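Local coordinates for phospholipase A1 (Streptomyces albidoflavus, PDB 4HYQ), which probably hydrolyses the ester bond at the sn-1 position of glycerophospholipids, releasing a fatty acid, as a lipase of the GDSL family with an SGNH-hydrolase fold, at residues K64-G67 and P68-S71; V95-S98 and E99-I103; R105-T108 and A109-F112; G187-A190 and A191-G195. All coordinates share one frame; numbering follows the deposited sequence.

Contact 1: residues K64-G67 and P68-S71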
loop_
_atom_site.group_PDB
_atom_site.type_symbol
_atom_site.label_atom_id
_atom_site.label_comp_id
_atom_site.label_asym_id
_atom_site.label_seq_id
_atom_site.Cartn_x
_atom_site.Cartn_y
_atom_site.Cartn_z
ATOM N N LYS A 64 -2.464 11.020 13.140
ATOM C CA LYS A 64 -3.901 10.828 12.981
ATOM C C LYS A 64 -4.490 9.449 13.117
ATOM O O LYS A 64 -5.710 9.306 13.246
ATOM C CB LYS A 64 -4.335 11.314 11.601
ATOM C CG LYS A 64 -4.038 12.751 11.306
ATOM C CD LYS A 64 -4.988 13.258 10.250
ATOM C CE LYS A 64 -6.422 13.236 10.783
ATOM N NZ LYS A 64 -7.383 13.744 9.793
ATOM N N GLN A 65 -3.652 8.428 13.071
ATOM C CA GLN A 65 -4.186 7.087 13.063
ATOM C C GLN A 65 -3.975 6.193 14.270
ATOM O O GLN A 65 -4.581 5.132 14.344
ATOM C CB GLN A 65 -3.651 6.374 11.813
ATOM C CG GLN A 65 -3.941 7.134 10.511
ATOM C CD GLN A 65 -3.536 6.344 9.282
ATOM O OE1 GLN A 65 -3.390 5.119 9.341
ATOM N NE2 GLN A 65 -3.387 7.032 8.152
ATOM N N MET A 66 -3.156 6.629 15.217
ATOM C CA MET A 66 -2.846 5.804 16.383
ATOM C C MET A 66 -3.903 5.695 17.473
ATOM O O MET A 66 -3.870 4.776 18.291
ATOM C CB MET A 66 -1.563 6.319 17.003
ATOM C CG MET A 66 -0.460 6.472 16.005
ATOM S SD MET A 66 0.228 4.886 15.599
ATOM C CE MET A 66 1.610 5.024 16.302
ATOM N N GLY A 67 -4.841 6.627 17.485
ATOM C CA GLY A 67 -5.868 6.625 18.515
ATOM C C GLY A 67 -6.574 5.327 18.881
ATOM O O GLY A 67 -6.689 5.014 20.075
ATOM N N PRO A 68 -7.067 4.548 17.900
ATOM C CA PRO A 68 -7.767 3.299 18.218
ATOM C C PRO A 68 -6.921 2.149 18.757
ATOM O O PRO A 68 -7.471 1.159 19.214
ATOM C CB PRO A 68 -8.457 2.902 16.910
ATOM C CG PRO A 68 -8.162 4.009 15.925
ATOM C CD PRO A 68 -7.003 4.800 16.450
ATOM N N LEU A 69 -5.603 2.277 18.711
ATOM C CA LEU A 69 -4.739 1.201 19.198
ATOM C C LEU A 69 -4.740 1.195 20.716
ATOM O O LEU A 69 -4.602 2.248 21.338
ATOM C CB LEU A 69 -3.299 1.403 18.721
ATOM C CG LEU A 69 -3.054 1.394 17.215
ATOM C CD1 LEU A 69 -1.622 1.793 16.931
ATOM C CD2 LEU A 69 -3.355 0.023 16.658
ATOM N N ASN A 70 -4.895 0.018 21.312
ATOM C CA ASN A 70 -4.861 -0.076 22.765
ATOM C C ASN A 70 -4.531 -1.499 23.174
ATOM O O ASN A 70 -4.243 -2.349 22.322
ATOM C CB ASN A 70 -6.188 0.390 23.395
ATOM C CG ASN A 70 -7.399 -0.350 22.856
ATOM O OD1 ASN A 70 -7.517 -1.565 22.988
ATOM N ND2 ASN A 70 -8.317 0.394 22.247
ATOM N N SER A 71 -4.566 -1.757 24.476
ATOM C CA SER A 71 -4.233 -3.079 24.987
ATOM C C SER A 71 -5.189 -4.181 24.545
ATOM O O SER A 71 -4.856 -5.367 24.636
ATOM C CB SER A 71 -4.145 -3.037 26.516
ATOM O OG SER A 71 -5.402 -2.753 27.094
HETATM O O HOH W 1 -8.011 3.615 22.034
#

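Contact 2: residues V95-S98 and E99-I103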
loop_
_atom_site.group_PDB
_atom_site.type_symbol
_atom_site.label_atom_id
_atom_site.label_comp_id
_atom_site.label_asym_id
_atom_site.label_seq_id
_atom_site.Cartn_x
_atom_site.Cartn_y
_atom_site.Cartn_z
ATOM N N VAL A 95 4.920 9.833 -16.338
ATOM C CA VAL A 95 3.846 9.909 -17.314
ATOM C C VAL A 95 3.934 11.152 -18.201
ATOM O O VAL A 95 3.783 11.067 -19.419
ATOM C CB VAL A 95 2.471 9.872 -16.605
ATOM C CG1 VAL A 95 1.343 10.252 -17.576
ATOM C CG2 VAL A 95 2.229 8.465 -16.061
ATOM N N LEU A 96 4.223 12.294 -17.589
ATOM C CA LEU A 96 4.262 13.559 -18.316
ATOM C C LEU A 96 5.597 14.054 -18.850
ATOM O O LEU A 96 5.620 15.027 -19.615
ATOM C CB LEU A 96 3.651 14.648 -17.439
ATOM C CG LEU A 96 2.213 14.351 -16.999
ATOM C CD1 LEU A 96 1.757 15.414 -16.028
ATOM C CD2 LEU A 96 1.297 14.299 -18.221
ATOM N N GLN A 97 6.700 13.427 -18.456
ATOM C CA GLN A 97 8.006 13.873 -18.943
ATOM C C GLN A 97 8.723 12.813 -19.787
ATOM O O GLN A 97 8.099 11.851 -20.243
ATOM C CB GLN A 97 8.861 14.351 -17.759
ATOM C CG GLN A 97 8.124 15.388 -16.898
ATOM C CD GLN A 97 9.006 16.046 -15.849
ATOM O OE1 GLN A 97 10.174 15.704 -15.705
ATOM N NE2 GLN A 97 8.444 17.012 -15.121
ATOM N N SER A 98 10.020 12.986 -20.018
ATOM C CA SER A 98 10.771 12.042 -20.851
ATOM C C SER A 98 11.271 10.841 -20.063
ATOM O O SER A 98 11.283 10.859 -18.836
ATOM C CB SER A 98 11.981 12.735 -21.474
ATOM O OG SER A 98 13.035 12.830 -20.523
ATOM N N GLU A 99 11.705 9.808 -20.779
ATOM C CA GLU A 99 12.221 8.615 -20.126
ATOM C C GLU A 99 13.381 8.989 -19.199
ATOM O O GLU A 99 13.475 8.483 -18.082
ATOM C CB GLU A 99 12.687 7.585 -21.161
ATOM C CG GLU A 99 13.069 6.248 -20.527
ATOM C CD GLU A 99 13.251 5.129 -21.537
ATOM O OE1 GLU A 99 12.509 5.092 -22.539
ATOM O OE2 GLU A 99 14.128 4.269 -21.314
ATOM N N ALA A 100 14.252 9.881 -19.664
ATOM C CA ALA A 100 15.395 10.328 -18.883
ATOM C C ALA A 100 14.954 10.993 -17.587
ATOM O O ALA A 100 15.547 10.771 -16.524
ATOM C CB ALA A 100 16.229 11.302 -19.689
ATOM N N ASN A 101 13.925 11.828 -17.680
ATOM C CA ASN A 101 13.412 12.523 -16.508
ATOM C C ASN A 101 12.837 11.503 -15.540
ATOM O O ASN A 101 12.962 11.648 -14.322
ATOM C CB ASN A 101 12.296 13.498 -16.875
ATOM C CG ASN A 101 12.772 14.658 -17.736
ATOM O OD1 ASN A 101 13.825 15.266 -17.489
ATOM N ND2 ASN A 101 11.983 14.989 -18.735
ATOM N N CYS A 102 12.177 10.491 -16.093
ATOM C CA CYS A 102 11.568 9.444 -15.285
ATOM C C CYS A 102 12.626 8.687 -14.493
ATOM O O CYS A 102 12.485 8.507 -13.283
ATOM C CB CYS A 102 10.784 8.478 -16.177
ATOM S SG CYS A 102 10.053 7.020 -15.351
ATOM N N ILE A 103 13.693 8.269 -15.172
ATOM C CA ILE A 103 14.775 7.522 -14.518
ATOM C C ILE A 103 15.423 8.309 -13.397
ATOM O O ILE A 103 15.644 7.784 -12.294
ATOM C CB ILE A 103 15.876 7.133 -15.524
ATOM C CG1 ILE A 103 15.272 6.315 -16.666
ATOM C CG2 ILE A 103 16.991 6.380 -14.815
ATOM C CD1 ILE A 103 14.456 5.122 -16.234
#

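Contact 3: residues R105-T108 and A109-F112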
loop_
_atom_site.group_PDB
_atom_site.type_symbol
_atom_site.label_atom_id
_atom_site.label_comp_id
_atom_site.label_asym_id
_atom_site.label_seq_id
_atom_site.Cartn_x
_atom_site.Cartn_y
_atom_site.Cartn_z
ATOM N N ARG A 105 14.171 10.818 -11.693
ATOM C CA ARG A 105 13.251 10.966 -10.572
ATOM C C ARG A 105 13.117 9.661 -9.785
ATOM O O ARG A 105 13.049 9.670 -8.549
ATOM C CB ARG A 105 11.872 11.418 -11.064
ATOM C CG ARG A 105 10.888 11.671 -9.944
ATOM C CD ARG A 105 11.248 12.926 -9.160
ATOM N NE ARG A 105 10.438 13.110 -7.959
ATOM C CZ ARG A 105 10.576 12.404 -6.837
ATOM N NH1 ARG A 105 11.496 11.452 -6.754
ATOM N NH2 ARG A 105 9.808 12.671 -5.785
ATOM N N VAL A 106 13.064 8.540 -10.495
ATOM C CA VAL A 106 12.963 7.242 -9.835
ATOM C C VAL A 106 14.209 7.044 -8.969
ATOM O O VAL A 106 14.117 6.576 -7.837
ATOM C CB VAL A 106 12.919 6.071 -10.846
ATOM C CG1 VAL A 106 13.174 4.758 -10.125
ATOM C CG2 VAL A 106 11.562 6.010 -11.541
ATOM N N ASN A 107 15.376 7.395 -9.504
ATOM C CA ASN A 107 16.610 7.202 -8.744
ATOM C C ASN A 107 16.667 8.036 -7.476
ATOM O O ASN A 107 17.211 7.594 -6.458
ATOM C CB ASN A 107 17.838 7.477 -9.620
ATOM C CG ASN A 107 18.069 6.388 -10.643
ATOM O OD1 ASN A 107 17.588 5.266 -10.490
ATOM N ND2 ASN A 107 18.825 6.705 -11.690
ATOM N N THR A 108 16.107 9.239 -7.527
ATOM C CA THR A 108 16.076 10.092 -6.352
ATOM C C THR A 108 15.168 9.438 -5.305
ATOM O O THR A 108 15.466 9.470 -4.108
ATOM C CB THR A 108 15.554 11.508 -6.690
ATOM O OG1 THR A 108 16.518 12.189 -7.498
ATOM C CG2 THR A 108 15.321 12.307 -5.429
ATOM N N ALA A 109 14.070 8.833 -5.763
ATOM C CA ALA A 109 13.141 8.160 -4.859
ATOM C C ALA A 109 13.818 6.937 -4.229
ATOM O O ALA A 109 13.706 6.707 -3.020
ATOM C CB ALA A 109 11.880 7.720 -5.618
ATOM N N LYS A 110 14.525 6.157 -5.047
ATOM C CA LYS A 110 15.210 4.971 -4.536
ATOM C C LYS A 110 16.247 5.352 -3.488
ATOM O O LYS A 110 16.431 4.624 -2.508
ATOM C CB LYS A 110 15.863 4.195 -5.676
ATOM C CG LYS A 110 14.839 3.608 -6.642
ATOM C CD LYS A 110 15.486 2.950 -7.835
ATOM C CE LYS A 110 16.121 1.624 -7.459
ATOM N NZ LYS A 110 16.745 0.995 -8.650
ATOM N N ALA A 111 16.915 6.492 -3.670
ATOM C CA ALA A 111 17.926 6.910 -2.700
ATOM C C ALA A 111 17.273 7.220 -1.359
ATOM O O ALA A 111 17.845 6.936 -0.309
ATOM C CB ALA A 111 18.690 8.136 -3.207
ATOM N N PHE A 112 16.078 7.803 -1.400
ATOM C CA PHE A 112 15.332 8.144 -0.187
ATOM C C PHE A 112 14.882 6.858 0.497
ATOM O O PHE A 112 14.927 6.743 1.723
ATOM C CB PHE A 112 14.103 8.988 -0.548
ATOM C CG PHE A 112 13.180 9.253 0.613
ATOM C CD1 PHE A 112 13.285 10.428 1.348
ATOM C CD2 PHE A 112 12.200 8.324 0.967
ATOM C CE1 PHE A 112 12.429 10.674 2.429
ATOM C CE2 PHE A 112 11.345 8.558 2.041
ATOM C CZ PHE A 112 11.457 9.742 2.773
#

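Contact 4: residues G187-A190 and A191-G195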
loop_
_atom_site.group_PDB
_atom_site.type_symbol
_atom_site.label_atom_id
_atom_site.label_comp_id
_atom_site.label_asym_id
_atom_site.label_seq_id
_atom_site.Cartn_x
_atom_site.Cartn_y
_atom_site.Cartn_z
ATOM N N GLY A 187 3.326 -9.002 4.355
ATOM C CA GLY A 187 2.391 -9.507 3.361
ATOM C C GLY A 187 2.983 -9.292 1.977
ATOM O O GLY A 187 3.160 -8.153 1.552
ATOM N N ASP A 188 3.282 -10.377 1.266
ATOM C CA ASP A 188 3.905 -10.260 -0.049
ATOM C C ASP A 188 2.896 -9.993 -1.157
ATOM O O ASP A 188 2.483 -10.897 -1.873
ATOM C CB ASP A 188 4.695 -11.536 -0.368
ATOM C CG ASP A 188 5.695 -11.338 -1.494
ATOM O OD1 ASP A 188 5.529 -10.389 -2.298
ATOM O OD2 ASP A 188 6.651 -12.143 -1.583
ATOM N N ILE A 189 2.504 -8.734 -1.289
ATOM C CA ILE A 189 1.536 -8.322 -2.297
ATOM C C ILE A 189 2.114 -8.444 -3.716
ATOM O O ILE A 189 1.394 -8.788 -4.646
ATOM C CB ILE A 189 1.090 -6.870 -1.991
ATOM C CG1 ILE A 189 0.239 -6.871 -0.711
ATOM C CG2 ILE A 189 0.331 -6.256 -3.169
ATOM C CD1 ILE A 189 -1.079 -7.625 -0.815
ATOM N N ALA A 190 3.409 -8.182 -3.873
ATOM C CA ALA A 190 4.054 -8.286 -5.181
ATOM C C ALA A 190 3.903 -9.713 -5.699
ATOM O O ALA A 190 3.605 -9.933 -6.871
ATOM C CB ALA A 190 5.529 -7.916 -5.070
ATOM N N ALA A 191 4.086 -10.688 -4.811
ATOM C CA ALA A 191 3.951 -12.079 -5.209
ATOM C C ALA A 191 2.498 -12.369 -5.582
ATOM O O ALA A 191 2.220 -12.975 -6.616
ATOM C CB ALA A 191 4.404 -12.993 -4.072
ATOM N N ALA A 192 1.567 -11.918 -4.749
ATOM C CA ALA A 192 0.147 -12.145 -5.003
ATOM C C ALA A 192 -0.337 -11.499 -6.300
ATOM O O ALA A 192 -1.249 -12.019 -6.948
ATOM C CB ALA A 192 -0.691 -11.622 -3.823
ATOM N N PHE A 193 0.264 -10.372 -6.677
ATOM C CA PHE A 193 -0.139 -9.662 -7.892
ATOM C C PHE A 193 0.614 -10.086 -9.148
ATOM O O PHE A 193 0.383 -9.542 -10.229
ATOM C CB PHE A 193 0.002 -8.141 -7.705
ATOM C CG PHE A 193 -1.212 -7.489 -7.097
ATOM C CD1 PHE A 193 -1.610 -7.791 -5.799
ATOM C CD2 PHE A 193 -1.971 -6.578 -7.835
ATOM C CE1 PHE A 193 -2.759 -7.203 -5.244
ATOM C CE2 PHE A 193 -3.118 -5.984 -7.291
ATOM C CZ PHE A 193 -3.509 -6.295 -5.997
ATOM N N THR A 194 1.502 -11.064 -9.022
ATOM C CA THR A 194 2.257 -11.521 -10.183
ATOM C C THR A 194 1.282 -12.090 -11.207
ATOM O O THR A 194 0.492 -12.981 -10.898
ATOM C CB THR A 194 3.301 -12.580 -9.772
ATOM O OG1 THR A 194 4.276 -11.970 -8.916
ATOM C CG2 THR A 194 4.006 -13.149 -11.015
ATOM N N GLY A 195 1.336 -11.559 -12.427
ATOM C CA GLY A 195 0.432 -11.996 -13.475
ATOM C C GLY A 195 -0.834 -11.159 -13.506
ATOM O O GLY A 195 -1.757 -11.423 -14.284
#

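Contact 1: residues K64-G67 and P68-S71
The planar carbonyl group of Met66 receives Leu69 N from above its plane, 44° out of it, and this hydrogen bond of 3.1 Å from Leu69 N to Met66 O closes a type I beta turn. The puckered ring of Pro68 packs back on the last turn of helix 58-65, where its CD lies 3.2 Å from Gln65 O. The side chain of Leu69 follows the Met66 oxygen, with CB 3.4 Å from Met66 O. Beyond it, Leu69 CD1 meets Met66 SD at 3.8 Å, where the bent methionine chain crosses the leucine at a slant. A water accepts from Asn70 ND2 and donates to Gly67 O. Gln65 points its amide elsewhere: OE1 accepts from the N-H of Gly9, which begins the Gly-Asp-Ser-Tyr sequence that corresponds to the family's GDSL motif, while Pro68 and Leu69 rest on Val6 of strand 4-9. Lys131 NZ donates to the carbonyls of Met66, Gly67 and Leu69. The turn thus gathers carbonyl oxygens just beyond a helix C-terminus, where a lysine's positive charge would probably offset their partial negative charge.

Contact 2: residues V95-S98 and E99-I103
Ser98 and Cys102 join the two segments through the main chain: Cys102 N donates to Ser98 O at 2.9 Å, the first alpha-helical bond of helix 99-115. Just before it, Gln97 departs from helical geometry (phi -117°, psi -165°), so the chain leaves helix 87-96 and starts the next helix within two residues. Ser98 takes the N-cap position. Its OG sits between the backbone N and the carbonyl carbon, a rotation that brings it over the open first turn, where it accepts from Asn101 N at 3.1 Å with an N-H···O angle of 161°. Ala100 CB stands 3.6 Å from the same OG. Gln97, extended beyond CG, crosses the Asn101 side chain at about a right angle, and its OE1 lies 3.3 Å from Asn101 CB. With a glycine in place of Asn101, both CB and the amide would be gone and Gln97 would probably be free to swing away from the helix start, leaving a gap beside Ser98. Glu99, directly after the cap, is hydrogen-bonded through OE1 to Thr157 OG1; farther on, Cys102 forms a disulfide with Cys94. That covalent link ties the second helix to the first across the corner between them. The whole forms a serine N-cap at a tight helix-to-helix corner, bridged by a disulfide, at the surface of the alpha/beta fold.

Contact 3: residues R105-T108 and A109-F112
Lys110 lays its aliphatic chain over Val106, one turn earlier: CD meets Val106 CG1 at 3.7 Å, and CG comes within 3.3 Å of Val106 O. The two side chains meet at a slant, and the lysine bends at its third torsion (74°) after leaving the valine. Asn107 runs beside it in the same direction, its OD1 some 4.1 Å from Lys110 CD, a loose flank to the same ridge. The main chain beneath is regular alpha-helix. Lys110 N donates to Val106 O at 2.9 Å, and Ala109 N, Ala111 N and Phe112 N pair in the same i to i+4 manner with Arg105 O, Asn107 O and Thr108 O. On another side of the helix, Arg105 folds back at its second torsion (71°), which brings its guanidinium to the start of the next turn: Ala109 N lies at the edge of the group, in its plane, 3.8 Å from Arg105 NH1. The charge is taken up elsewhere, through a salt bridge from NE to Asp89 of helix 87-96. The small Ala109 probably allows the close approach of that neighbouring helix; its methyl touches Phe87 and Val90. Val106 and Lys110 rest instead on Ala167 of helix 158-181, while Phe112 reaches Leu117 and Arg120 at the start of helix 117-131. This is the middle of an amphipathic helix, packed against several others in the helical layer of an SGNH-hydrolase fold.

Contact 4: residues G187-A190 and A191-G195
Ile189 and Phe193 make the tight, buried side of this single-turn helix. They lie side by side pointing the same way, Ile189 CG2 3.6 Å from Phe193 CD1, and the ring turns its edge to the Ile189 carbonyl, with CD1 3.4 Å from Ile189 O. That oxygen also accepts from Phe193 N at 2.8 Å, so backbone bond and ring edge converge on one atom. Beyond the segments, Trp204 meets the Phe193 ring edge-to-face, and Tyr228 and Val231 of helix 221-235 cover the isoleucine. The other side is polar and faces solvent, with Ala191 and Thr194 exposed. The cap there is nonetheless close. Asp188, the N-cap, has CG anti to the backbone N (chi1 -163°), which carries the carboxylate forward over the first turn. OD1 accepts from Ala191 N at 2.9 Å, the donor standing well above the carboxylate plane, and Ala191 CB lies against the carboxylate, 3.3 Å from Asp188 CG. With an alanine in place of Asp188 the carboxylate would be gone, and the N-H of Ala191 would probably be left without its capping acceptor and the helix start would fray more easily. At the far end, Thr194 OG1 donates to Ala190 O at 3.0 Å. Both ends of so short a helix are therefore held by side-chain bonds as well as backbone ones, and the negative charge of Asp188 probably interacts favourably with the positive end of the helix dipole.

How the contacts relate
The four contacts follow one another along the chain as local turns and helix segments. Contacts 2 and 3 share helix 99-115, their centres about 13 Å apart: the former starts it at the surface with a cap and a disulfide, the latter is partly buried and relies on apolar packing, with Arg105 reaching beyond the contact to Asp89 of helix 87-96. Contact 1, about 40 Å from contact 2 between centres and on the opposite side of the chain's centre, is the buried one, a turn leading from helix 58-65 towards strand 73-79. Contact 4, which starts at the end of strand 185-187, lies nearest that centre; it shares side-chain capping with contact 2 but adds the apolar Ile189-Phe193 pair.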